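Local coordinates for SnoaL-like domain-containing protein (PDB 4LMI), which is a putative ketosteroid isomerase of the SnoaL-like family and probably acts on a small hydrophobic substrate, at the interface of chains A and B. Coordinates in Å, arbitrary orientation; residue numbers count along the deposited sequence, not the author numbering. Chains: chain A/B, Uncharacterized protein.

Contact 1: the interface of chains A and B. Residues chain A 43-44, 111-114; chain B 43, 112-116.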
loop_
_atom_site.group_PDB
_atom_site.type_symbol
_atom_site.label_atom_id
_atom_site.label_comp_id
_atom_site.label_asym_id
_atom_site.label_seq_id
_atom_site.Cartn_x
_atom_site.Cartn_y
_atom_site.Cartn_z
ATOM N N GLN A 43 4.667 7.249 -8.525
ATOM C CA GLN A 43 6.100 7.495 -8.312
ATOM C C GLN A 43 6.832 8.009 -9.554
ATOM O O GLN A 43 7.819 8.735 -9.442
ATOM C CB GLN A 43 6.799 6.230 -7.827
ATOM C CG GLN A 43 6.535 5.860 -6.377
ATOM C CD GLN A 43 6.889 4.412 -6.102
ATOM O OE1 GLN A 43 6.120 3.503 -6.428
ATOM N NE2 GLN A 43 8.060 4.188 -5.513
ATOM N N THR A 44 6.359 7.610 -10.730
ATOM C CA THR A 44 7.005 7.983 -11.984
ATOM C C THR A 44 6.173 8.988 -12.768
ATOM O O THR A 44 6.556 9.378 -13.873
ATOM C CB THR A 44 7.237 6.759 -12.890
ATOM O OG1 THR A 44 5.977 6.172 -13.225
ATOM C CG2 THR A 44 8.106 5.721 -12.207
ATOM N N PHE A 111 2.130 1.075 -6.457
ATOM C CA PHE A 111 3.314 1.603 -5.779
ATOM C C PHE A 111 4.360 0.499 -5.690
ATOM O O PHE A 111 4.031 -0.655 -5.403
ATOM C CB PHE A 111 2.987 2.108 -4.371
ATOM C CG PHE A 111 2.022 3.261 -4.345
ATOM C CD1 PHE A 111 2.480 4.576 -4.437
ATOM C CD2 PHE A 111 0.651 3.033 -4.225
ATOM C CE1 PHE A 111 1.585 5.638 -4.410
ATOM C CE2 PHE A 111 -0.247 4.089 -4.194
ATOM C CZ PHE A 111 0.221 5.393 -4.288
ATOM N N TRP A 112 5.612 0.865 -5.948
ATOM C CA TRP A 112 6.739 -0.053 -5.905
ATOM C C TRP A 112 7.788 0.573 -5.027
ATOM O O TRP A 112 8.753 1.170 -5.528
ATOM C CB TRP A 112 7.234 -0.355 -7.333
ATOM C CG TRP A 112 6.184 -1.142 -8.071
ATOM C CD1 TRP A 112 5.165 -0.650 -8.886
ATOM C CD2 TRP A 112 5.947 -2.594 -7.998
ATOM N NE1 TRP A 112 4.356 -1.675 -9.333
ATOM C CE2 TRP A 112 4.769 -2.863 -8.836
ATOM C CE3 TRP A 112 6.581 -3.659 -7.362
ATOM C CZ2 TRP A 112 4.269 -4.150 -9.014
ATOM C CZ3 TRP A 112 6.064 -4.949 -7.542
ATOM C CH2 TRP A 112 4.932 -5.187 -8.349
ATOM N N PRO A 113 7.599 0.482 -3.692
ATOM C CA PRO A 113 8.525 1.138 -2.768
ATOM C C PRO A 113 9.882 0.440 -2.788
ATOM O O PRO A 113 9.951 -0.775 -2.617
ATOM C CB PRO A 113 7.841 0.983 -1.394
ATOM C CG PRO A 113 6.455 0.498 -1.673
ATOM C CD PRO A 113 6.542 -0.249 -2.967
ATOM N N GLU A 114 10.943 1.210 -3.021
ATOM C CA GLU A 114 12.284 0.649 -3.167
ATOM C C GLU A 114 12.953 0.478 -1.818
ATOM O O GLU A 114 12.787 1.315 -0.925
ATOM C CB GLU A 114 13.156 1.548 -4.049
ATOM C CG GLU A 114 12.593 1.820 -5.436
ATOM C CD GLU A 114 13.641 2.360 -6.392
ATOM O OE1 GLU A 114 13.482 3.499 -6.873
ATOM O OE2 GLU A 114 14.632 1.648 -6.660
ATOM N N GLN B 43 11.131 -1.929 3.739
ATOM C CA GLN B 43 12.140 -1.340 2.848
ATOM C C GLN B 43 13.524 -1.265 3.496
ATOM O O GLN B 43 14.544 -1.402 2.818
ATOM C CB GLN B 43 11.718 0.062 2.408
ATOM C CG GLN B 43 10.635 0.126 1.344
ATOM C CD GLN B 43 10.007 1.503 1.290
ATOM O OE1 GLN B 43 9.122 1.817 2.086
ATOM N NE2 GLN B 43 10.472 2.343 0.363
ATOM N N TRP B 112 7.078 3.473 2.379
ATOM C CA TRP B 112 7.269 4.873 2.002
ATOM C C TRP B 112 7.827 4.975 0.612
ATOM O O TRP B 112 9.022 5.222 0.442
ATOM C CB TRP B 112 8.144 5.586 3.032
ATOM C CG TRP B 112 7.458 5.605 4.370
ATOM C CD1 TRP B 112 7.676 4.762 5.457
ATOM C CD2 TRP B 112 6.351 6.476 4.776
ATOM N NE1 TRP B 112 6.819 5.064 6.488
ATOM C CE2 TRP B 112 5.997 6.080 6.145
ATOM C CE3 TRP B 112 5.654 7.518 4.173
ATOM C CZ2 TRP B 112 4.988 6.717 6.856
ATOM C CZ3 TRP B 112 4.635 8.146 4.897
ATOM C CH2 TRP B 112 4.312 7.754 6.208
ATOM N N PRO B 113 6.970 4.761 -0.408
ATOM C CA PRO B 113 7.455 4.838 -1.782
ATOM C C PRO B 113 7.905 6.251 -2.108
ATOM O O PRO B 113 7.279 7.219 -1.660
ATOM C CB PRO B 113 6.226 4.458 -2.619
ATOM C CG PRO B 113 5.050 4.689 -1.724
ATOM C CD PRO B 113 5.548 4.373 -0.350
ATOM N N GLU B 114 9.002 6.351 -2.851
ATOM C CA GLU B 114 9.543 7.640 -3.291
ATOM C C GLU B 114 9.550 7.709 -4.807
ATOM O O GLU B 114 9.548 6.675 -5.475
ATOM C CB GLU B 114 10.960 7.839 -2.750
ATOM C CG GLU B 114 11.010 7.872 -1.232
ATOM C CD GLU B 114 12.385 8.152 -0.681
ATOM O OE1 GLU B 114 13.256 7.266 -0.774
ATOM O OE2 GLU B 114 12.586 9.256 -0.136
ATOM N N ALA B 115 9.557 8.926 -5.347
ATOM C CA ALA B 115 9.622 9.126 -6.797
ATOM C C ALA B 115 10.861 8.441 -7.376
ATOM O O ALA B 115 11.888 8.346 -6.710
ATOM C CB ALA B 115 9.625 10.612 -7.131
ATOM N N TYR B 116 10.743 7.927 -8.596
ATOM C CA TYR B 116 11.892 7.374 -9.324
ATOM C C TYR B 116 11.682 7.535 -10.823
ATOM O O TYR B 116 10.551 7.731 -11.276
ATOM C CB TYR B 116 12.173 5.903 -8.949
ATOM C CG TYR B 116 11.110 4.890 -9.356
ATOM C CD1 TYR B 116 11.158 4.250 -10.600
ATOM C CD2 TYR B 116 10.077 4.546 -8.483
ATOM C CE1 TYR B 116 10.198 3.316 -10.970
ATOM C CE2 TYR B 116 9.111 3.610 -8.844
ATOM C CZ TYR B 116 9.174 3.002 -10.087
ATOM O OH TYR B 116 8.214 2.078 -10.447
HETATM O O HOH W 1 10.740 4.090 -3.183
HETATM O O HOH W 2 12.199 4.545 -1.047
HETATM O O HOH W 3 12.077 5.163 -5.360
#

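Contact 2: the interface of chains A and B. Residues chain A 11, 72-75; chain B 11, 72-75.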
loop_
_atom_site.group_PDB
_atom_site.type_symbol
_atom_site.label_atom_id
_atom_site.label_comp_id
_atom_site.label_asym_id
_atom_site.label_seq_id
_atom_site.Cartn_x
_atom_site.Cartn_y
_atom_site.Cartn_z
ATOM N N ARG A 11 -13.475 -8.657 -3.657
ATOM C CA ARG A 11 -12.454 -9.623 -3.225
ATOM C C ARG A 11 -12.146 -10.647 -4.323
ATOM O O ARG A 11 -10.976 -10.882 -4.655
ATOM C CB ARG A 11 -12.865 -10.334 -1.932
ATOM C CG ARG A 11 -11.720 -11.093 -1.265
ATOM C CD ARG A 11 -12.203 -11.940 -0.089
ATOM N NE ARG A 11 -13.053 -11.166 0.825
ATOM C CZ ARG A 11 -12.608 -10.264 1.705
ATOM N NH1 ARG A 11 -11.306 -10.005 1.831
ATOM N NH2 ARG A 11 -13.473 -9.616 2.471
ATOM N N LEU A 72 -4.608 -9.092 0.718
ATOM C CA LEU A 72 -5.678 -8.675 -0.177
ATOM C C LEU A 72 -6.840 -8.188 0.676
ATOM O O LEU A 72 -7.535 -8.988 1.304
ATOM C CB LEU A 72 -6.099 -9.827 -1.107
ATOM C CG LEU A 72 -6.935 -9.496 -2.351
ATOM C CD1 LEU A 72 -6.980 -10.687 -3.304
ATOM C CD2 LEU A 72 -8.350 -9.055 -1.991
ATOM N N LEU A 73 -7.020 -6.870 0.713
ATOM C CA LEU A 73 -8.141 -6.257 1.420
ATOM C C LEU A 73 -9.182 -5.796 0.420
ATOM O O LEU A 73 -8.840 -5.166 -0.577
ATOM C CB LEU A 73 -7.684 -5.054 2.250
ATOM C CG LEU A 73 -6.830 -5.271 3.498
ATOM C CD1 LEU A 73 -5.386 -5.594 3.143
ATOM C CD2 LEU A 73 -6.888 -4.011 4.344
ATOM N N ALA A 74 -10.446 -6.119 0.698
ATOM C CA ALA A 74 -11.583 -5.657 -0.099
ATOM C C ALA A 74 -12.504 -4.838 0.797
ATOM O O ALA A 74 -12.749 -5.209 1.945
ATOM C CB ALA A 74 -12.335 -6.841 -0.702
ATOM N N ASP A 75 -13.011 -3.731 0.269
ATOM C CA ASP A 75 -13.825 -2.796 1.048
ATOM C C ASP A 75 -14.786 -2.105 0.086
ATOM O O ASP A 75 -14.410 -1.152 -0.590
ATOM C CB ASP A 75 -12.906 -1.777 1.740
ATOM C CG ASP A 75 -13.652 -0.791 2.636
ATOM O OD1 ASP A 75 -14.891 -0.885 2.792
ATOM O OD2 ASP A 75 -12.977 0.095 3.201
ATOM N N ARG B 11 -12.166 0.327 10.769
ATOM C CA ARG B 11 -12.208 1.611 10.063
ATOM C C ARG B 11 -12.056 2.792 11.030
ATOM O O ARG B 11 -11.226 3.678 10.810
ATOM C CB ARG B 11 -13.493 1.762 9.241
ATOM C CG ARG B 11 -13.428 2.899 8.224
ATOM C CD ARG B 11 -14.756 3.145 7.511
ATOM N NE ARG B 11 -15.347 1.906 7.003
ATOM C CZ ARG B 11 -14.968 1.288 5.886
ATOM N NH1 ARG B 11 -13.999 1.799 5.134
ATOM N NH2 ARG B 11 -15.561 0.154 5.518
ATOM N N LEU B 72 -8.490 5.067 2.687
ATOM C CA LEU B 72 -8.592 4.253 3.892
ATOM C C LEU B 72 -9.525 3.074 3.640
ATOM O O LEU B 72 -10.740 3.242 3.520
ATOM C CB LEU B 72 -9.059 5.096 5.090
ATOM C CG LEU B 72 -8.816 4.538 6.504
ATOM C CD1 LEU B 72 -8.895 5.646 7.543
ATOM C CD2 LEU B 72 -9.779 3.409 6.866
ATOM N N LEU B 73 -8.947 1.879 3.551
ATOM C CA LEU B 73 -9.729 0.658 3.376
ATOM C C LEU B 73 -9.715 -0.160 4.655
ATOM O O LEU B 73 -8.674 -0.279 5.302
ATOM C CB LEU B 73 -9.185 -0.179 2.215
ATOM C CG LEU B 73 -9.420 0.317 0.784
ATOM C CD1 LEU B 73 -8.561 1.529 0.444
ATOM C CD2 LEU B 73 -9.136 -0.820 -0.188
ATOM N N ALA B 74 -10.874 -0.705 5.018
ATOM C CA ALA B 74 -11.003 -1.608 6.166
ATOM C C ALA B 74 -11.665 -2.904 5.714
ATOM O O ALA B 74 -12.611 -2.884 4.925
ATOM C CB ALA B 74 -11.822 -0.953 7.273
ATOM N N ASP B 75 -11.160 -4.026 6.217
ATOM C CA ASP B 75 -11.622 -5.355 5.817
ATOM C C ASP B 75 -11.354 -6.277 6.999
ATOM O O ASP B 75 -10.217 -6.701 7.213
ATOM C CB ASP B 75 -10.850 -5.803 4.566
ATOM C CG ASP B 75 -11.214 -7.212 4.085
ATOM O OD1 ASP B 75 -12.148 -7.858 4.618
ATOM O OD2 ASP B 75 -10.542 -7.678 3.138
HETATM O O HOH W 4 -14.447 -4.604 3.884
HETATM O O HOH W 5 -8.228 -9.227 4.221
HETATM O O HOH W 6 -12.730 2.565 1.294
#

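Contact 3: the interface of chains A and B. Residues chain A 41, 44-48, 57; chain B 118, 122, 125-128.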
loop_
_atom_site.group_PDB
_atom_site.type_symbol
_atom_site.label_atom_id
_atom_site.label_comp_id
_atom_site.label_asym_id
_atom_site.label_seq_id
_atom_site.Cartn_x
_atom_site.Cartn_y
_atom_site.Cartn_z
ATOM N N LEU A 41 1.124 4.929 -12.143
ATOM C CA LEU A 41 2.308 4.745 -11.328
ATOM C C LEU A 41 2.690 6.116 -10.760
ATOM O O LEU A 41 3.485 6.834 -11.371
ATOM C CB LEU A 41 3.454 4.201 -12.184
ATOM C CG LEU A 41 3.587 2.693 -12.375
ATOM C CD1 LEU A 41 4.472 2.383 -13.576
ATOM C CD2 LEU A 41 4.143 2.057 -11.106
ATOM N N THR A 44 6.359 7.610 -10.730
ATOM C CA THR A 44 7.005 7.983 -11.984
ATOM C C THR A 44 6.173 8.988 -12.768
ATOM O O THR A 44 6.556 9.378 -13.873
ATOM C CB THR A 44 7.237 6.759 -12.890
ATOM O OG1 THR A 44 5.977 6.172 -13.225
ATOM C CG2 THR A 44 8.106 5.721 -12.207
ATOM N N SER A 45 5.038 9.395 -12.199
ATOM C CA SER A 45 4.056 10.247 -12.892
ATOM C C SER A 45 3.644 9.672 -14.257
ATOM O O SER A 45 3.505 10.405 -15.239
ATOM C CB SER A 45 4.569 11.688 -13.032
ATOM O OG SER A 45 4.758 12.291 -11.762
ATOM N N GLU A 46 3.462 8.356 -14.309
ATOM C CA GLU A 46 3.011 7.688 -15.529
ATOM C C GLU A 46 1.545 7.308 -15.426
ATOM O O GLU A 46 1.073 6.877 -14.370
ATOM C CB GLU A 46 3.837 6.435 -15.811
ATOM C CG GLU A 46 5.251 6.703 -16.295
ATOM C CD GLU A 46 6.063 5.427 -16.421
ATOM O OE1 GLU A 46 6.514 5.121 -17.539
ATOM O OE2 GLU A 46 6.244 4.724 -15.404
ATOM N N ARG A 47 0.837 7.474 -16.537
ATOM C CA ARG A 47 -0.550 7.056 -16.650
ATOM C C ARG A 47 -0.744 6.288 -17.951
ATOM O O ARG A 47 -0.234 6.687 -19.005
ATOM C CB ARG A 47 -1.481 8.271 -16.598
ATOM C CG ARG A 47 -2.961 7.942 -16.717
ATOM C CD ARG A 47 -3.803 9.205 -16.713
ATOM N NE ARG A 47 -3.722 9.905 -15.430
ATOM C CZ ARG A 47 -4.244 11.105 -15.186
ATOM N NH1 ARG A 47 -4.891 11.766 -16.138
ATOM N NH2 ARG A 47 -4.114 11.645 -13.980
ATOM N N ILE A 48 -1.468 5.175 -17.863
ATOM C CA ILE A 48 -1.879 4.410 -19.041
ATOM C C ILE A 48 -3.403 4.317 -19.056
ATOM O O ILE A 48 -4.015 3.906 -18.068
ATOM C CB ILE A 48 -1.255 2.999 -19.054
ATOM C CG1 ILE A 48 0.272 3.092 -19.033
ATOM C CG2 ILE A 48 -1.727 2.206 -20.267
ATOM C CD1 ILE A 48 0.971 1.763 -18.839
ATOM N N PHE A 57 0.975 -2.973 -22.174
ATOM C CA PHE A 57 1.998 -2.673 -21.159
ATOM C C PHE A 57 2.410 -3.934 -20.406
ATOM O O PHE A 57 3.602 -4.217 -20.251
ATOM C CB PHE A 57 1.479 -1.588 -20.195
ATOM C CG PHE A 57 2.296 -1.421 -18.932
ATOM C CD1 PHE A 57 3.560 -0.833 -18.967
ATOM C CD2 PHE A 57 1.780 -1.816 -17.699
ATOM C CE1 PHE A 57 4.300 -0.666 -17.802
ATOM C CE2 PHE A 57 2.517 -1.649 -16.530
ATOM C CZ PHE A 57 3.778 -1.074 -16.583
ATOM N N PRO B 118 11.204 6.232 -14.478
ATOM C CA PRO B 118 10.707 4.990 -15.070
ATOM C C PRO B 118 11.737 4.357 -16.007
ATOM O O PRO B 118 12.463 5.082 -16.693
ATOM C CB PRO B 118 9.479 5.448 -15.860
ATOM C CG PRO B 118 9.703 6.900 -16.128
ATOM C CD PRO B 118 10.435 7.409 -14.925
ATOM N N ARG B 122 8.419 1.891 -22.608
ATOM C CA ARG B 122 6.959 2.034 -22.602
ATOM C C ARG B 122 6.503 3.468 -22.876
ATOM O O ARG B 122 5.336 3.808 -22.656
ATOM C CB ARG B 122 6.373 1.523 -21.282
ATOM C CG ARG B 122 6.668 2.403 -20.079
ATOM C CD ARG B 122 7.186 1.546 -18.955
ATOM N NE ARG B 122 7.176 2.202 -17.654
ATOM C CZ ARG B 122 7.564 1.599 -16.536
ATOM N NH1 ARG B 122 7.989 0.342 -16.586
ATOM N NH2 ARG B 122 7.529 2.241 -15.374
ATOM N N LEU B 125 3.294 3.971 -24.620
ATOM C CA LEU B 125 2.067 3.581 -23.921
ATOM C C LEU B 125 1.672 4.526 -22.794
ATOM O O LEU B 125 0.520 4.517 -22.352
ATOM C CB LEU B 125 2.190 2.156 -23.374
ATOM C CG LEU B 125 2.271 1.033 -24.412
ATOM C CD1 LEU B 125 2.568 -0.293 -23.734
ATOM C CD2 LEU B 125 0.997 0.946 -25.243
ATOM N N VAL B 126 2.619 5.334 -22.327
ATOM C CA VAL B 126 2.381 6.192 -21.163
ATOM C C VAL B 126 2.141 7.656 -21.513
ATOM O O VAL B 126 2.629 8.162 -22.528
ATOM C CB VAL B 126 3.514 6.095 -20.106
ATOM C CG1 VAL B 126 3.678 4.663 -19.626
ATOM C CG2 VAL B 126 4.833 6.638 -20.645
ATOM N N GLU B 127 1.360 8.315 -20.666
ATOM C CA GLU B 127 1.282 9.765 -20.638
ATOM C C GLU B 127 1.949 10.197 -19.336
ATOM O O GLU B 127 1.665 9.635 -18.272
ATOM C CB GLU B 127 -0.178 10.218 -20.679
ATOM C CG GLU B 127 -0.373 11.718 -20.830
ATOM C CD GLU B 127 -1.825 12.141 -20.675
ATOM O OE1 GLU B 127 -2.501 11.649 -19.743
ATOM O OE2 GLU B 127 -2.287 12.974 -21.483
ATOM N N ARG B 128 2.855 11.169 -19.424
ATOM C CA ARG B 128 3.521 11.710 -18.238
ATOM C C ARG B 128 2.706 12.857 -17.647
ATOM O O ARG B 128 2.581 13.920 -18.254
ATOM C CB ARG B 128 4.952 12.170 -18.555
ATOM C CG ARG B 128 5.889 11.082 -19.063
ATOM C CD ARG B 128 5.947 9.872 -18.136
ATOM N NE ARG B 128 6.619 10.138 -16.862
ATOM C CZ ARG B 128 7.940 10.202 -16.704
ATOM N NH1 ARG B 128 8.744 10.046 -17.737
ATOM N NH2 ARG B 128 8.452 10.443 -15.508
#

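Contact 1: the interface of chains A and B
The 3-10 helix 42-44 of each chain meets the loop that follows strand 104-111 in the other, and the loops cross near the two-fold axis. A:Gln43 is a central residue, bonding both to its own chain and across. Its CG lies anti to the carbonyl carbon (chi1 -75°) and the chain runs on extended, crossing B:Pro113 at about a right angle. The amide is fixed from both ends: A:Gln43 OE1 takes the backbone N-H of A:Trp112 on an in-plane lone pair at 2.7 Å. A:Gln43 NE2 gives one hydrogen to A:Trp112 O and the other to B:Glu114 O across the interface, the latter at 2.9 Å. Both acceptors lie close to the amide plane, so rotation of the group is restrained. B:Gln43 repeats the pattern, B:Gln43 NE2 reaching A:Glu114 O at 2.8 Å. The backbone carbonyl A:Gln43 O receives B:Tyr116 N at 3.1 Å, the donor standing above the carbonyl plane. The B:Tyr116 ring presents its edge to A:Gln43 OE1 and takes A:Thr44 CG2 over one face, 3.7 Å from the ring centroid. Water 1 bridges the backbone nitrogens of A:Glu114 and B:Glu114. An alanine in place of A:Gln43 would probably loosen both the A:Trp112 loop and its junction with B:Glu114, since the amide carries bonds to each. The site joins the two loops crosswise and probably helps hold the dimer of the deposited assembly together.

Contact 2: the interface of chains A and B
Charge pairing dominates where the ends of strand 66-75 in chain A and strand 65-75 in chain B come together across the two-fold axis. Each arginine of the N-terminal helix meets the aspartate of the partner tip to tip. A:Arg11 leaves with CG anti to the backbone N (chi1 -166°) and bends at chi3, presenting NH1 and NH2 end-on to the B:Asp75 carboxylate. The salt bridge from A:Arg11 NH1 to B:Asp75 OD2 is 2.8 Å and uses the syn lone pair; A:Arg11 NH2 reaches B:Asp75 OD1 at 3.1 Å from above the carboxylate plane. The two flat groups are turned 38° apart, so the pairing is twisted. Within its own chain, A:Ala74 CB sits over the centre of one guanidinium face.

Backbone hydrogen bonding adds a second grip on the same oxygen. A:Ala74 N donates to B:Asp75 OD2 at 2.9 Å, also from above the carboxylate plane, and the two donors together would probably favour the ionised aspartate.

Apolar contact is slight: A:Leu73 CB lies 4.0 Å from B:Asp75 CB, their side chains crossing obliquely.

Water completes the set. Water 5 links A:Leu72 O to B:Asp75 OD2, and water 6 does the same between B:Leu72 O and A:Asp75 OD2. Near the axis, water 4 spans the two chains, 2.6 Å from A:Ala74 O and 2.7 Å from B:Ala74 O.

Contact 3: the interface of chains A and B
A:Glu46 sets its CG anti to the carbonyl carbon (chi1 -73°) and stays extended, while B:Arg122 places its CG in the crowded position between the backbone N and the carbonyl carbon (chi1 71°) and bends at chi2 to cross it at about a right angle. Their flat groups end nearly coplanar, 24° apart. B:Arg122 grips side-on: NE to A:Glu46 OE1 at 3.0 Å and NH2 to A:Glu46 OE2 at 2.8 Å, each on a syn lone pair. A:Glu46 OE2 accepts from the hydroxyl A:Thr44 OG1 at 2.6 Å on its anti lone pair, so this threonine, itself in contact with chain B, helps fix the carboxylate's rotation. B:Pro118 CB lies against the carboxylate, and B:Arg122 CD meets the edge of the A:Phe57 ring at CE1, 3.8 Å away. Beside this, strand 46-49 of chain A pairs antiparallel with strand 127-128 of chain B: A:Arg47 N to B:Glu127 O is 2.9 Å and B:Glu127 N to A:Arg47 O is 2.8 Å. B:Arg128, bent at chi2 and chi3, curls back so that NH2 reaches A:Thr44 O at 2.7 Å. A:Ile48 CG1 packs on B:Val126 CG1. The site ties the C-terminal arm of one chain to the sheet edge of the other, an exchange that probably stabilises the dimer.

Contact 1 and contact 3 are neighbours, their C-alpha centres about 14 Å apart, and they share A:Thr44, whose methyl lies on the tyrosine ring in contact 1 and whose carbonyl is bonded by chain B in contact 3. The C-terminal segment of chain B runs from contact 1 into contact 3, so the two form one continuous embrace of chain A, repeated by symmetry on chain B. Contact 2 stands apart, its C-alpha centre about 22 Å from that of contact 1 and about 26 Å from that of contact 3, at the opposite end of the interface. Pinning both ends would probably limit rocking of one subunit against the other.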